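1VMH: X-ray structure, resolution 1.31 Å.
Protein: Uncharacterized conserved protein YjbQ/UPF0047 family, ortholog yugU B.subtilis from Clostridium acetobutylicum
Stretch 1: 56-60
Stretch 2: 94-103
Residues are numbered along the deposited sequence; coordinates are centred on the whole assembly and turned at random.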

# COMPACT_ATOMS: atom_id res chain seq x y z
N HIS A 56 12.14 -7.50 3.95
CA HIS A 56 12.53 -8.34 2.84
C HIS A 56 11.90 -7.85 1.55
O HIS A 56 10.70 -7.63 1.50
CB HIS A 56 12.05 -9.76 3.12
CG HIS A 56 12.54 -10.28 4.43
ND1 HIS A 56 13.87 -10.59 4.63
CD2 HIS A 56 11.90 -10.57 5.58
CE1 HIS A 56 14.02 -11.02 5.88
NE2 HIS A 56 12.84 -11.04 6.47
N THR A 57 12.68 -7.73 0.49
CA THR A 57 12.20 -7.21 -0.78
C THR A 57 11.42 -8.22 -1.62
O THR A 57 10.88 -7.84 -2.65
CB THR A 57 13.32 -6.61 -1.56
OG1 THR A 57 14.30 -7.61 -1.80
CG2 THR A 57 13.93 -5.44 -0.81
N THR A 58 11.35 -9.47 -1.17
CA THR A 58 10.60 -10.54 -1.84
C THR A 58 9.47 -11.07 -0.96
O THR A 58 8.95 -12.16 -1.18
CB THR A 58 11.50 -11.64 -2.29
OG1 THR A 58 12.29 -12.05 -1.16
CG2 THR A 58 12.40 -11.17 -3.41
N ALA A 59 9.04 -10.25 0.01
CA ALA A 59 7.88 -10.52 0.82
C ALA A 59 7.23 -9.17 1.17
O ALA A 59 7.79 -8.11 0.92
CB ALA A 59 8.24 -11.30 2.04
N GLY A 60 6.04 -9.22 1.74
CA GLY A 60 5.33 -8.02 2.09
C GLY A 60 4.35 -8.28 3.22
O GLY A 60 4.41 -9.32 3.90
N GLY A 94 16.20 -14.92 -10.55
CA GLY A 94 14.98 -15.57 -11.00
C GLY A 94 13.80 -15.38 -10.07
O GLY A 94 12.85 -16.17 -10.06
N ASN A 95 13.86 -14.33 -9.27
CA ASN A 95 12.76 -14.04 -8.33
C ASN A 95 12.13 -12.67 -8.50
O ASN A 95 11.45 -12.17 -7.59
CB ASN A 95 13.22 -14.28 -6.88
CG ASN A 95 14.39 -13.45 -6.51
OD1 ASN A 95 14.84 -12.62 -7.31
ND2 ASN A 95 14.93 -13.65 -5.30
N SER A 96 12.24 -12.11 -9.70
CA SER A 96 11.57 -10.85 -9.95
C SER A 96 10.05 -10.92 -9.71
O SER A 96 9.42 -9.94 -9.30
CB SER A 96 11.86 -10.30 -11.35
OG SER A 96 13.14 -9.70 -11.37
N HIS A 97 9.44 -12.06 -10.02
CA HIS A 97 7.99 -12.22 -9.75
C HIS A 97 7.69 -11.87 -8.29
O HIS A 97 6.67 -11.22 -7.96
CB HIS A 97 7.53 -13.65 -10.05
CG HIS A 97 8.16 -14.69 -9.19
ND1 HIS A 97 9.47 -15.09 -9.36
CD2 HIS A 97 7.68 -15.42 -8.15
CE1 HIS A 97 9.77 -16.01 -8.46
NE2 HIS A 97 8.70 -16.24 -7.72
N ALA A 98 8.56 -12.30 -7.41
CA ALA A 98 8.42 -12.07 -5.97
C ALA A 98 8.61 -10.60 -5.64
O ALA A 98 7.89 -10.05 -4.80
CB ALA A 98 9.38 -12.91 -5.19
N HIS A 99 9.61 -9.96 -6.25
CA HIS A 99 9.82 -8.53 -6.04
C HIS A 99 8.57 -7.72 -6.45
O HIS A 99 8.19 -6.74 -5.76
CB HIS A 99 11.03 -8.03 -6.83
CG HIS A 99 12.35 -8.46 -6.27
ND1 HIS A 99 12.88 -7.91 -5.12
CD2 HIS A 99 13.25 -9.38 -6.70
CE1 HIS A 99 14.05 -8.48 -4.87
NE2 HIS A 99 14.30 -9.37 -5.81
N ILE A 100 7.93 -8.13 -7.56
CA ILE A 100 6.75 -7.42 -8.04
C ILE A 100 5.61 -7.59 -7.06
O ILE A 100 4.95 -6.63 -6.66
CB ILE A 100 6.32 -7.93 -9.42
CG1 ILE A 100 7.35 -7.55 -10.48
CG2 ILE A 100 4.96 -7.39 -9.80
CD1 ILE A 100 7.25 -8.38 -11.71
N LYS A 101 5.35 -8.82 -6.68
CA LYS A 101 4.24 -9.08 -5.79
C LYS A 101 4.43 -8.43 -4.42
O LYS A 101 3.48 -7.96 -3.81
CB LYS A 101 3.98 -10.58 -5.68
CG LYS A 101 3.51 -11.16 -7.00
CD LYS A 101 3.18 -12.65 -6.98
CE LYS A 101 4.35 -13.53 -6.78
NZ LYS A 101 3.99 -15.04 -6.94
N ALA A 102 5.67 -8.42 -3.95
CA ALA A 102 5.99 -7.74 -2.71
C ALA A 102 5.58 -6.25 -2.78
O ALA A 102 4.96 -5.72 -1.82
CB ALA A 102 7.49 -7.89 -2.41
N SER A 103 5.91 -5.57 -3.87
CA SER A 103 5.57 -4.13 -4.00
C SER A 103 4.07 -3.96 -4.08
O SER A 103 3.51 -2.97 -3.58
CB SER A 103 6.24 -3.48 -5.21
OG SER A 103 7.51 -2.94 -4.86
O HOH W 1 7.04 -5.23 0.09

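A tight turn can pack against a helix with scarcely any direct polar pairing, and the contact between 56-60 and 94-103 is a small, close example, built mainly from methyl groups, one imidazole ring and backbone carbonyls. The type I turn from H56 to A59, closed by a weak hydrogen bond from A59 N to H56 O, brings T58 up to the helix, where its CA lies 4.7 Å from the CA of H99. At this distance the helix presents two alanines, A98 and A102, whose CA-to-CB bonds both point toward the turn. T58 CB meets A98 CB at 3.8 Å, while A102 CB lies 3.4 Å from both T57 O and A59 O.

The CA-to-CB bond of H99 points sideways to the turn, but the end of its side chain comes nearer. T58 CG2 sits 3.5 Å from the ring centroid and only 13° off the normal, a well-centred CH-pi contact over one face. T57 O lies 3.2 Å from H99 ND1, an atom that also has a hydrogen bond elsewhere in the structure. A water lies between the two backbones, 3.1 Å from A59 O and 2.9 Å from A102 O, and can donate to either, weakly to the second; with more acceptors in reach than protons, it need not serve both at once. G60 suits this close approach, since an ideal CB there would lie 3.2 Å from A102 O.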